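Local structure of papain-like protease (Human betacoronavirus 2c EMC/2012, 4RNA) at residues A[188-193]-A[198-203]; A[194-199]-A[226-231]; A[224-227]-A[233-236]. The protein is a cysteine protease that probably cleaves the viral polyprotein and, as in related coronaviruses, removes ubiquitin and ubiquitin-like modifiers from host proteins. All blocks are in the same frame, centred on the assembly; numbering follows the deposited sequence. Where two conformers were deposited one is given.

Contact 1 (A[188-193]-A[198-203]); sequences VWREWC and IKDVVL. With ZN (zinc ion), chain B.
E191 and K199 face each other as a hydrogen-bonded pair, E191 N lying 2.8 Å from K199 O and K199 N at the same distance, 2.8 Å, from E191 O. With the like bonds between W189 and V201 they close the ladder of the antiparallel beta hairpin made by strands 186-193 and 197-204, part of the zinc-binding fingers of the papain-like protease.

Between these two pairs, on one face of the sheet, R190 grips the carboxylate of D200 in a side-on salt bridge with one nitrogen to each oxygen: NE of R190 lies 3.0 Å from OD1 of D200, and NH2 of R190 lies 3.2 Å from OD2 of D200. Both oxygens offer their syn lone pairs, and the two planar groups are nearly coplanar, 20° apart. The arginine chain leaves with CG anti to its own N (chi1 178°) and bends at chi3, which presents NE and NH2 side-on to the carboxylate. CG2 of I198 also touches CG of R190, at 3.5 Å. V188, W192 and V202 share this face.

W189 and E191 project from the opposite face, where R236, in one of its two conformers, lies against the indole in a cation-pi contact and forms a salt bridge with E191; R234 takes the other carboxylate oxygen. E191 also accepts a bond from the backbone of A64 of the second subunit. At the end of strand 186-193, SG of C193 binds the zinc ion at 2.4 Å.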
ATOM      1  N   VAL A 188       8.308  17.230 -21.844  1.00 35.92           N
ATOM      2  CA  VAL A 188       7.759  18.610 -21.761  1.00 35.18           C
ATOM      3  C   VAL A 188       6.352  18.676 -22.359  1.00 34.67           C
ATOM      4  O   VAL A 188       6.187  18.458 -23.543  1.00 36.76           O
ATOM      5  CB  VAL A 188       8.679  19.639 -22.424  1.00 36.80           C
ATOM      6  CG1 VAL A 188       8.211  21.055 -22.108  1.00 40.98           C
ATOM      7  CG2 VAL A 188      10.123  19.445 -21.972  1.00 38.86           C
ATOM      8  N   TRP A 189       5.362  18.967 -21.504  1.00 31.86           N
ATOM      9  CA  TRP A 189       3.992  19.273 -21.882  1.00 38.87           C
ATOM     10  C   TRP A 189       3.820  20.756 -22.026  1.00 42.77           C
ATOM     11  O   TRP A 189       4.352  21.540 -21.238  1.00 43.28           O
ATOM     12  CB  TRP A 189       2.999  18.755 -20.830  1.00 40.78           C
ATOM     13  CG  TRP A 189       2.987  17.258 -20.767  1.00 40.70           C
ATOM     14  CD1 TRP A 189       3.733  16.453 -19.927  1.00 41.25           C
ATOM     15  CD2 TRP A 189       2.196  16.332 -21.599  1.00 39.43           C
ATOM     16  NE1 TRP A 189       3.482  15.125 -20.177  1.00 42.24           N
ATOM     17  CE2 TRP A 189       2.550  14.985 -21.151  1.00 41.14           C
ATOM     18  CE3 TRP A 189       1.261  16.485 -22.630  1.00 39.36           C
ATOM     19  CZ2 TRP A 189       1.981  13.844 -21.711  1.00 38.34           C
ATOM     20  CZ3 TRP A 189       0.706  15.323 -23.202  1.00 40.72           C
ATOM     21  CH2 TRP A 189       1.079  14.034 -22.750  1.00 41.52           C
ATOM     22  N   ARG A 190       3.125  21.159 -23.075  1.00 43.81           N
ATOM     23  CA  ARG A 190       2.791  22.567 -23.215  1.00 41.03           C
ATOM     24  C   ARG A 190       1.275  22.662 -23.197  1.00 38.25           C
ATOM     25  O   ARG A 190       0.525  21.849 -23.864  1.00 35.62           O
ATOM     26  CB  ARG A 190       3.416  23.188 -24.472  1.00 40.25           C
ATOM     27  CG  ARG A 190       3.062  24.672 -24.695  1.00 47.86           C
ATOM     28  CD  ARG A 190       3.925  25.248 -25.826  1.00 49.43           C
ATOM     29  NE  ARG A 190       5.308  25.360 -25.384  1.00 58.30           N
ATOM     30  CZ  ARG A 190       6.367  25.387 -26.181  1.00 68.42           C
ATOM     31  NH1 ARG A 190       6.216  25.297 -27.496  1.00 74.86           N
ATOM     32  NH2 ARG A 190       7.585  25.488 -25.651  1.00 71.06           N
ATOM     33  N   GLU A 191       0.822  23.629 -22.398  1.00 33.29           N
ATOM     34  CA  GLU A 191      -0.587  23.991 -22.341  1.00 36.50           C
ATOM     35  C   GLU A 191      -0.701  25.449 -22.866  1.00 34.66           C
ATOM     36  O   GLU A 191       0.050  26.344 -22.437  1.00 42.26           O
ATOM     37  CB  GLU A 191      -1.089  23.854 -20.899  1.00 38.72           C
ATOM     38  CG  GLU A 191      -1.194  22.400 -20.485  1.00 43.10           C
ATOM     39  CD  GLU A 191      -1.868  22.157 -19.128  1.00 51.05           C
ATOM     40  OE1 GLU A 191      -2.198  23.128 -18.406  1.00 46.97           O
ATOM     41  OE2 GLU A 191      -2.072  20.955 -18.789  1.00 40.12           O
ATOM     42  N   TRP A 192      -1.613  25.692 -23.804  1.00 36.89           N
ATOM     43  CA  TRP A 192      -1.720  27.079 -24.305  1.00 34.96           C
ATOM     44  C   TRP A 192      -3.087  27.485 -24.763  1.00 36.15           C
ATOM     45  O   TRP A 192      -3.948  26.649 -25.131  1.00 33.38           O
ATOM     46  CB  TRP A 192      -0.653  27.385 -25.376  1.00 33.57           C
ATOM     47  CG  TRP A 192      -1.022  26.805 -26.702  1.00 30.41           C
ATOM     48  CD1 TRP A 192      -1.616  27.465 -27.797  1.00 34.06           C
ATOM     49  CD2 TRP A 192      -0.909  25.394 -27.113  1.00 32.29           C
ATOM     50  NE1 TRP A 192      -1.854  26.586 -28.831  1.00 35.38           N
ATOM     51  CE2 TRP A 192      -1.460  25.321 -28.485  1.00 36.09           C
ATOM     52  CE3 TRP A 192      -0.456  24.215 -26.493  1.00 35.33           C
ATOM     53  CZ2 TRP A 192      -1.523  24.115 -29.194  1.00 31.23           C
ATOM     54  CZ3 TRP A 192      -0.522  22.994 -27.203  1.00 34.04           C
ATOM     55  CH2 TRP A 192      -0.993  22.949 -28.543  1.00 37.00           C
ATOM     56  N   CYS A 193      -3.277  28.796 -24.689  1.00 35.82           N
ATOM     57  CA  CYS A 193      -4.348  29.521 -25.336  1.00 35.78           C
ATOM     58  C   CYS A 193      -3.704  30.705 -26.103  1.00 32.94           C
ATOM     59  O   CYS A 193      -2.843  31.392 -25.565  1.00 33.68           O
ATOM     60  CB  CYS A 193      -5.285  30.103 -24.281  1.00 36.65           C
ATOM     61  SG  CYS A 193      -6.528  31.256 -24.953  1.00 37.93           S
ATOM     62  N   ILE A 198       0.972  30.690 -22.484  1.00 45.32           N
ATOM     63  CA  ILE A 198       1.562  29.340 -22.587  1.00 44.93           C
ATOM     64  C   ILE A 198       2.112  28.985 -21.214  1.00 50.68           C
ATOM     65  O   ILE A 198       2.754  29.820 -20.605  1.00 44.40           O
ATOM     66  CB  ILE A 198       2.767  29.297 -23.574  1.00 46.84           C
ATOM     67  CG1 ILE A 198       2.348  29.628 -24.997  1.00 45.58           C
ATOM     68  CG2 ILE A 198       3.507  27.963 -23.490  1.00 51.73           C
ATOM     69  CD1 ILE A 198       3.483  30.038 -25.923  1.00 49.61           C
ATOM     70  N   LYS A 199       1.814  27.773 -20.722  1.00 45.27           N
ATOM     71  CA  LYS A 199       2.475  27.176 -19.553  1.00 49.51           C
ATOM     72  C   LYS A 199       3.135  25.856 -19.949  1.00 46.08           C
ATOM     73  O   LYS A 199       2.442  24.973 -20.496  1.00 48.23           O
ATOM     74  CB  LYS A 199       1.472  26.870 -18.435  1.00 49.77           C
ATOM     75  CG  LYS A 199       2.126  26.518 -17.096  1.00 56.52           C
ATOM     76  CD  LYS A 199       3.161  27.607 -16.759  1.00 65.48           C
ATOM     77  CE  LYS A 199       3.812  27.457 -15.383  1.00 70.56           C
ATOM     78  NZ  LYS A 199       4.797  26.343 -15.360  1.00 70.08           N
ATOM     79  N   ASP A 200       4.451  25.739 -19.703  1.00 49.80           N
ATOM     80  CA  ASP A 200       5.180  24.445 -19.742  1.00 50.53           C
ATOM     81  C   ASP A 200       5.243  23.633 -18.399  1.00 50.53           C
ATOM     82  O   ASP A 200       5.522  24.167 -17.313  1.00 46.44           O
ATOM     83  CB  ASP A 200       6.573  24.610 -20.376  1.00 50.38           C
ATOM     84  CG  ASP A 200       6.513  24.832 -21.906  1.00 59.98           C
ATOM     85  OD1 ASP A 200       5.469  24.541 -22.550  1.00 60.11           O
ATOM     86  OD2 ASP A 200       7.522  25.297 -22.482  1.00 63.98           O
ATOM     87  N   VAL A 201       4.946  22.339 -18.491  1.00 40.15           N
ATOM     88  CA  VAL A 201       5.194  21.385 -17.382  1.00 45.43           C
ATOM     89  C   VAL A 201       6.316  20.408 -17.807  1.00 42.75           C
ATOM     90  O   VAL A 201       6.176  19.662 -18.793  1.00 39.26           O
ATOM     91  CB  VAL A 201       3.932  20.501 -17.072  1.00 44.61           C
ATOM     92  CG1 VAL A 201       4.163  19.651 -15.825  1.00 41.04           C
ATOM     93  CG2 VAL A 201       2.703  21.367 -16.902  1.00 48.87           C
ATOM     94  N   VAL A 202       7.426  20.442 -17.081  1.00 38.92           N
ATOM     95  CA  VAL A 202       8.583  19.590 -17.350  1.00 41.75           C
ATOM     96  C   VAL A 202       8.668  18.468 -16.304  1.00 44.73           C
ATOM     97  O   VAL A 202       8.691  18.748 -15.084  1.00 44.08           O
ATOM     98  CB  VAL A 202       9.886  20.413 -17.305  1.00 40.29           C
ATOM     99  CG1 VAL A 202      11.149  19.549 -17.527  1.00 38.20           C
ATOM    100  CG2 VAL A 202       9.800  21.608 -18.243  1.00 37.01           C
ATOM    101  N   LEU A 203       8.703  17.215 -16.775  1.00 36.49           N
ATOM    102  CA  LEU A 203       8.999  16.053 -15.920  1.00 38.85           C
ATOM    103  C   LEU A 203      10.356  15.439 -16.310  1.00 34.94           C
ATOM    104  O   LEU A 203      10.717  15.424 -17.500  1.00 38.00           O
ATOM    105  CB  LEU A 203       7.877  15.004 -16.050  1.00 41.03           C
ATOM    106  CG  LEU A 203       6.517  15.575 -15.647  1.00 46.55           C
ATOM    107  CD1 LEU A 203       5.399  14.817 -16.320  1.00 44.72           C
ATOM    108  CD2 LEU A 203       6.377  15.571 -14.136  1.00 50.76           C
TER
HETATM  109 ZN    ZN B 401      -7.827  31.703 -23.008  1.00 37.48          ZN

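Contact 2 (A[194-199]-A[226-231]); sequences NVCGIK and YVCQCG. With ZN (zinc ion), chain B.
Metal coordination joins C196 of segment 194-199 to C228 and C230 of segment 226-231. Their SG atoms bind the zinc ion, C196 SG and C230 SG at 2.3 Å and C228 SG at 2.4 Å from the metal; C193 supplies the fourth sulfur of this Cys4 site, a zinc ribbon in the fingers of the protease. The three thiolates arrive by different torsions. SG of C228 is anti to its backbone N (chi1 -171°), whereas SG of C230 sits between its N and carbonyl carbon (chi1 64°), which brings two cysteines only two residues apart onto one ion.

Van der Waals contact between the segments is sparse. SG of C196 lies 3.5 Å from CB of C230 and 3.8 Å from SG of C228, while the Q229 amide hangs beside CB of C196, its OE1 bonded to R234.

Hydrogen bonds act within the knuckle. A type I turn runs from C228 to G231, closed by G231 N to C228 O at 3.0 Å, and C230 N points a weak but straight bond at SG of C228, 3.7 Å long. On the other side, C196 and G197 form a classic beta bulge opposite C193.

No hydrogen bond crosses between the segments, so the zinc ion is the main link, with a few van der Waals contacts round it. The N-H donated to C228 SG would be expected to ease some of the negative charge gathered on the four sulfurs.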
ATOM      1  N   ASN A 194      -4.221  30.952 -27.299  1.00 33.79           N
ATOM      2  CA  ASN A 194      -3.682  31.935 -28.244  1.00 38.82           C
ATOM      3  C   ASN A 194      -3.982  33.332 -27.745  1.00 44.52           C
ATOM      4  O   ASN A 194      -3.289  34.287 -28.127  1.00 47.34           O
ATOM      5  CB  ASN A 194      -4.182  31.613 -29.664  1.00 37.15           C
ATOM      6  CG  ASN A 194      -3.654  30.255 -30.137  1.00 37.34           C
ATOM      7  OD1 ASN A 194      -2.511  29.962 -29.864  1.00 37.47           O
ATOM      8  ND2 ASN A 194      -4.502  29.396 -30.768  1.00 38.05           N
ATOM      9  N   VAL A 195      -4.922  33.423 -26.795  1.00 40.56           N
ATOM     10  CA  VAL A 195      -5.163  34.680 -26.023  1.00 49.14           C
ATOM     11  C   VAL A 195      -4.444  34.725 -24.649  1.00 46.30           C
ATOM     12  O   VAL A 195      -3.715  35.661 -24.344  1.00 47.33           O
ATOM     13  CB  VAL A 195      -6.701  34.961 -25.886  1.00 51.48           C
ATOM     14  CG1 VAL A 195      -6.980  36.113 -24.939  1.00 50.92           C
ATOM     15  CG2 VAL A 195      -7.337  35.217 -27.257  1.00 47.50           C
ATOM     16  N   CYS A 196      -4.612  33.681 -23.839  1.00 45.61           N
ATOM     17  CA  CYS A 196      -4.151  33.685 -22.438  1.00 43.64           C
ATOM     18  C   CYS A 196      -2.669  33.443 -22.233  1.00 46.15           C
ATOM     19  O   CYS A 196      -2.133  33.870 -21.218  1.00 48.79           O
ATOM     20  CB  CYS A 196      -4.989  32.693 -21.584  1.00 40.32           C
ATOM     21  SG  CYS A 196      -6.734  33.186 -21.711  1.00 37.67           S
ATOM     22  N   GLY A 197      -2.003  32.762 -23.162  1.00 45.82           N
ATOM     23  CA  GLY A 197      -0.592  32.462 -22.978  1.00 42.86           C
ATOM     24  C   GLY A 197      -0.269  30.966 -22.864  1.00 45.30           C
ATOM     25  O   GLY A 197      -1.122  30.076 -23.113  1.00 43.91           O
ATOM     26  N   ILE A 198       0.972  30.690 -22.484  1.00 45.32           N
ATOM     27  CA  ILE A 198       1.562  29.340 -22.587  1.00 44.93           C
ATOM     28  C   ILE A 198       2.112  28.985 -21.214  1.00 50.68           C
ATOM     29  O   ILE A 198       2.754  29.820 -20.605  1.00 44.40           O
ATOM     30  CB  ILE A 198       2.767  29.297 -23.574  1.00 46.84           C
ATOM     31  CG1 ILE A 198       2.348  29.628 -24.997  1.00 45.58           C
ATOM     32  CG2 ILE A 198       3.507  27.963 -23.490  1.00 51.73           C
ATOM     33  CD1 ILE A 198       3.483  30.038 -25.923  1.00 49.61           C
ATOM     34  N   LYS A 199       1.814  27.773 -20.722  1.00 45.27           N
ATOM     35  CA  LYS A 199       2.475  27.176 -19.553  1.00 49.51           C
ATOM     36  C   LYS A 199       3.135  25.856 -19.949  1.00 46.08           C
ATOM     37  O   LYS A 199       2.442  24.973 -20.496  1.00 48.23           O
ATOM     38  CB  LYS A 199       1.472  26.870 -18.435  1.00 49.77           C
ATOM     39  CG  LYS A 199       2.126  26.518 -17.096  1.00 56.52           C
ATOM     40  CD  LYS A 199       3.161  27.607 -16.759  1.00 65.48           C
ATOM     41  CE  LYS A 199       3.812  27.457 -15.383  1.00 70.56           C
ATOM     42  NZ  LYS A 199       4.797  26.343 -15.360  1.00 70.08           N
ATOM     43  N   TYR A 226      -9.803  21.944 -24.912  1.00 35.20           N
ATOM     44  CA  TYR A 226     -11.115  22.066 -24.212  1.00 35.34           C
ATOM     45  C   TYR A 226     -11.329  23.598 -23.971  1.00 39.83           C
ATOM     46  O   TYR A 226     -10.519  24.411 -24.484  1.00 33.02           O
ATOM     47  CB  TYR A 226     -11.118  21.209 -22.917  1.00 32.70           C
ATOM     48  CG  TYR A 226      -9.928  21.540 -22.036  1.00 33.88           C
ATOM     49  CD1 TYR A 226      -8.642  20.971 -22.293  1.00 35.46           C
ATOM     50  CD2 TYR A 226     -10.073  22.422 -20.969  1.00 30.48           C
ATOM     51  CE1 TYR A 226      -7.544  21.311 -21.492  1.00 39.01           C
ATOM     52  CE2 TYR A 226      -8.988  22.777 -20.185  1.00 40.18           C
ATOM     53  CZ  TYR A 226      -7.731  22.212 -20.446  1.00 39.91           C
ATOM     54  OH  TYR A 226      -6.698  22.572 -19.607  1.00 40.53           O
ATOM     55  N   VAL A 227     -12.386  23.970 -23.228  1.00 37.66           N
ATOM     56  CA  VAL A 227     -12.806  25.373 -23.105  1.00 35.38           C
ATOM     57  C   VAL A 227     -11.752  26.055 -22.278  1.00 35.62           C
ATOM     58  O   VAL A 227     -11.264  25.479 -21.274  1.00 37.12           O
ATOM     59  CB  VAL A 227     -14.241  25.529 -22.488  1.00 36.50           C
ATOM     60  CG1 VAL A 227     -14.529  26.988 -22.153  1.00 35.43           C
ATOM     61  CG2 VAL A 227     -15.286  24.954 -23.449  1.00 34.82           C
ATOM     62  N   CYS A 228     -11.336  27.222 -22.754  1.00 35.29           N
ATOM     63  CA  CYS A 228     -10.435  28.082 -21.980  1.00 33.12           C
ATOM     64  C   CYS A 228     -11.266  28.976 -21.050  1.00 39.46           C
ATOM     65  O   CYS A 228     -12.425  29.271 -21.360  1.00 39.95           O
ATOM     66  CB  CYS A 228      -9.510  28.913 -22.848  1.00 38.75           C
ATOM     67  SG  CYS A 228      -8.316  29.685 -21.726  1.00 36.20           S
ATOM     68  N   GLN A 229     -10.674  29.359 -19.915  1.00 35.40           N
ATOM     69  CA  GLN A 229     -11.294  30.327 -19.004  1.00 41.69           C
ATOM     70  C   GLN A 229     -11.578  31.717 -19.641  1.00 45.17           C
ATOM     71  O   GLN A 229     -12.394  32.468 -19.129  1.00 40.78           O
ATOM     72  CB  GLN A 229     -10.435  30.515 -17.752  1.00 42.81           C
ATOM     73  CG  GLN A 229      -9.023  31.008 -17.997  1.00 44.60           C
ATOM     74  CD  GLN A 229      -7.982  29.898 -18.303  1.00 54.61           C
ATOM     75  OE1 GLN A 229      -8.281  28.637 -18.410  1.00 41.58           O
ATOM     76  NE2 GLN A 229      -6.731  30.363 -18.474  1.00 49.35           N
ATOM     77  N   CYS A 230     -10.928  32.073 -20.743  1.00 40.91           N
ATOM     78  CA  CYS A 230     -11.274  33.346 -21.407  1.00 37.07           C
ATOM     79  C   CYS A 230     -12.567  33.242 -22.226  1.00 38.43           C
ATOM     80  O   CYS A 230     -13.048  34.247 -22.817  1.00 36.62           O
ATOM     81  CB  CYS A 230     -10.120  33.781 -22.323  1.00 39.86           C
ATOM     82  SG  CYS A 230      -9.861  32.575 -23.686  1.00 41.11           S
ATOM     83  N   GLY A 231     -13.152  32.042 -22.316  1.00 35.99           N
ATOM     84  CA  GLY A 231     -14.268  31.832 -23.229  1.00 37.06           C
ATOM     85  C   GLY A 231     -13.856  31.183 -24.557  1.00 43.88           C
ATOM     86  O   GLY A 231     -14.714  30.739 -25.325  1.00 39.10           O
TER
HETATM   87 ZN    ZN B 401      -7.827  31.703 -23.008  1.00 37.48          ZN

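Contact 3 (A[224-227]-A[233-236]); sequences MTYV and ERHR
Y226 and R234 lie side by side and point the same way from a hydrogen-bonded pair of the antiparallel hairpin between strands 224-227 and 233-242, whose turn carries the C228 and C230 half of the zinc site in the fingers. The phenol ring and the guanidinium, whose main polar partner is Q229, are turned only 15° from parallel, and the arginine chain runs along the ring: CB of R234 stands over one face, 4.3 Å from the centroid, in a CH-pi contact, while CD of R234 comes to 3.6 Å from CE2 of Y226. The ring takes this course because CG of Y226 is placed between its N and carbonyl carbon (chi1 53°), folding the phenol over the neighbouring strand. R18 of the second subunit adds a cation-pi contact to the tyrosine.

M224 and R236 share that face but approach at a slant, the methyl CE of M224 lying 3.7 Å from CD of R236 as modelled in one conformer.

Backbone bonds run both ways in each of these pairs, M224 N to R236 O measuring 2.9 Å.

T225 and H235 occupy the opposite face, also pointing alike, and the methyl CG2 of T225 packs against CG of E233 at 3.8 Å. W192 meets the imidazole ring from strand 186-193. OG1 of T225 lies at the edge of the H235 ring, near its plane, and its separation of 2.5 Å from ND1 of H235 is doubtfully short. Next to it, the methyl CG2 of T225 rests 3.6 Å from CE1 of H235.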
ATOM      1  N   MET A 224      -4.790  17.773 -27.270  1.00 33.67           N
ATOM      2  CA  MET A 224      -6.123  17.822 -26.643  1.00 38.40           C
ATOM      3  C   MET A 224      -6.520  19.265 -26.485  1.00 33.75           C
ATOM      4  O   MET A 224      -5.656  20.159 -26.202  1.00 39.30           O
ATOM      5  CB  MET A 224      -6.165  17.147 -25.253  1.00 40.78           C
ATOM      6  CG  MET A 224      -7.523  17.325 -24.546  1.00 48.64           C
ATOM      7  SD  MET A 224      -7.622  16.700 -22.853  1.00 70.78           S
ATOM      8  CE  MET A 224      -6.456  17.796 -22.031  1.00 46.36           C
ATOM      9  N   THR A 225      -7.824  19.491 -26.612  1.00 36.80           N
ATOM     10  CA  THR A 225      -8.382  20.828 -26.599  1.00 37.89           C
ATOM     11  C   THR A 225      -9.639  20.890 -25.698  1.00 36.99           C
ATOM     12  O   THR A 225     -10.471  20.022 -25.721  1.00 33.09           O
ATOM     13  CB  THR A 225      -8.731  21.247 -28.068  1.00 38.11           C
ATOM     14  OG1 THR A 225      -7.521  21.320 -28.864  1.00 35.41           O
ATOM     15  CG2 THR A 225      -9.547  22.575 -28.106  1.00 33.26           C
ATOM     16  N   TYR A 226      -9.803  21.944 -24.912  1.00 35.20           N
ATOM     17  CA  TYR A 226     -11.115  22.066 -24.212  1.00 35.34           C
ATOM     18  C   TYR A 226     -11.329  23.598 -23.971  1.00 39.83           C
ATOM     19  O   TYR A 226     -10.519  24.411 -24.484  1.00 33.02           O
ATOM     20  CB  TYR A 226     -11.118  21.209 -22.917  1.00 32.70           C
ATOM     21  CG  TYR A 226      -9.928  21.540 -22.036  1.00 33.88           C
ATOM     22  CD1 TYR A 226      -8.642  20.971 -22.293  1.00 35.46           C
ATOM     23  CD2 TYR A 226     -10.073  22.422 -20.969  1.00 30.48           C
ATOM     24  CE1 TYR A 226      -7.544  21.311 -21.492  1.00 39.01           C
ATOM     25  CE2 TYR A 226      -8.988  22.777 -20.185  1.00 40.18           C
ATOM     26  CZ  TYR A 226      -7.731  22.212 -20.446  1.00 39.91           C
ATOM     27  OH  TYR A 226      -6.698  22.572 -19.607  1.00 40.53           O
ATOM     28  N   VAL A 227     -12.386  23.970 -23.228  1.00 37.66           N
ATOM     29  CA  VAL A 227     -12.806  25.373 -23.105  1.00 35.38           C
ATOM     30  C   VAL A 227     -11.752  26.055 -22.278  1.00 35.62           C
ATOM     31  O   VAL A 227     -11.264  25.479 -21.274  1.00 37.12           O
ATOM     32  CB  VAL A 227     -14.241  25.529 -22.488  1.00 36.50           C
ATOM     33  CG1 VAL A 227     -14.529  26.988 -22.153  1.00 35.43           C
ATOM     34  CG2 VAL A 227     -15.286  24.954 -23.449  1.00 34.82           C
ATOM     35  N   GLU A 233     -10.565  28.622 -26.470  1.00 43.61           N
ATOM     36  CA  GLU A 233     -10.097  27.228 -26.517  1.00 40.40           C
ATOM     37  C   GLU A 233      -8.728  27.175 -25.914  1.00 42.11           C
ATOM     38  O   GLU A 233      -7.953  28.133 -26.030  1.00 35.36           O
ATOM     39  CB  GLU A 233      -9.904  26.772 -27.954  1.00 46.37           C
ATOM     40  CG  GLU A 233     -11.096  26.064 -28.538  1.00 51.41           C
ATOM     41  CD  GLU A 233     -10.859  25.673 -30.005  1.00 57.13           C
ATOM     42  OE1 GLU A 233     -11.733  24.965 -30.554  1.00 63.03           O
ATOM     43  OE2 GLU A 233      -9.801  26.043 -30.607  1.00 52.94           O
ATOM     44  N   ARG A 234      -8.436  26.031 -25.301  1.00 37.67           N
ATOM     45  CA  ARG A 234      -7.218  25.804 -24.535  1.00 40.21           C
ATOM     46  C   ARG A 234      -6.696  24.465 -25.067  1.00 34.90           C
ATOM     47  O   ARG A 234      -7.477  23.582 -25.288  1.00 34.19           O
ATOM     48  CB  ARG A 234      -7.649  25.555 -23.083  1.00 43.70           C
ATOM     49  CG  ARG A 234      -7.104  26.495 -22.091  1.00 49.08           C
ATOM     50  CD  ARG A 234      -7.409  25.944 -20.718  1.00 34.28           C
ATOM     51  NE  ARG A 234      -6.134  25.460 -20.251  1.00 36.55           N
ATOM     52  CZ  ARG A 234      -5.430  25.962 -19.221  1.00 44.61           C
ATOM     53  NH1 ARG A 234      -5.910  26.957 -18.441  1.00 36.23           N
ATOM     54  NH2 ARG A 234      -4.261  25.409 -18.907  1.00 41.22           N
ATOM     55  N   HIS A 235      -5.397  24.314 -25.268  1.00 34.30           N
ATOM     56  CA  HIS A 235      -4.857  23.034 -25.749  1.00 32.05           C
ATOM     57  C   HIS A 235      -3.791  22.440 -24.852  1.00 31.50           C
ATOM     58  O   HIS A 235      -3.105  23.141 -24.122  1.00 31.33           O
ATOM     59  CB  HIS A 235      -4.194  23.249 -27.113  1.00 31.10           C
ATOM     60  CG  HIS A 235      -5.060  23.966 -28.087  1.00 31.56           C
ATOM     61  ND1 HIS A 235      -6.039  23.329 -28.782  1.00 30.24           N
ATOM     62  CD2 HIS A 235      -5.119  25.307 -28.442  1.00 30.26           C
ATOM     63  CE1 HIS A 235      -6.679  24.213 -29.600  1.00 30.24           C
ATOM     64  NE2 HIS A 235      -6.138  25.443 -29.370  1.00 33.37           N
ATOM     65  N   ARG A 236      -3.609  21.139 -24.896  1.00 32.47           N
ATOM     66  CA  ARG A 236      -2.525  20.477 -24.159  0.54 34.98           C
ATOM     67  C   ARG A 236      -1.797  19.559 -25.147  1.00 33.67           C
ATOM     68  O   ARG A 236      -2.471  18.712 -25.813  1.00 28.43           O
ATOM     69  CB  ARG A 236      -3.154  19.660 -22.994  0.54 37.59           C
ATOM     70  CG  ARG A 236      -2.317  18.548 -22.366  0.54 37.88           C
ATOM     71  CD  ARG A 236      -2.897  18.132 -20.999  0.54 42.44           C
ATOM     72  NE  ARG A 236      -2.088  17.124 -20.297  0.54 35.80           N
ATOM     73  CZ  ARG A 236      -1.044  17.388 -19.518  0.54 35.85           C
ATOM     74  NH1 ARG A 236      -0.657  18.648 -19.279  0.54 34.79           N
ATOM     75  NH2 ARG A 236      -0.393  16.379 -18.945  0.54 32.51           N
TER

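In the fold
All three contacts belong to the zinc-bearing fingers, far from the middle of the chain, with contact centres 29 to 39 Å from its centre. Strand 186-193 of contact 1 neighbours strand 233-242 of contact 3, and the two are tied by W192 O to H235 N (2.8 Å). Contact 2 lies at the turn ends of both hairpins: it leads into strand 197-204, sharing I198 and K199 with contact 1, and shares Y226 and V227 with contact 3, while the zinc joins its three cysteines to C193. From contact 3, R234 CG packs 3.4 Å from C228 SG. Each contact also touches the second subunit.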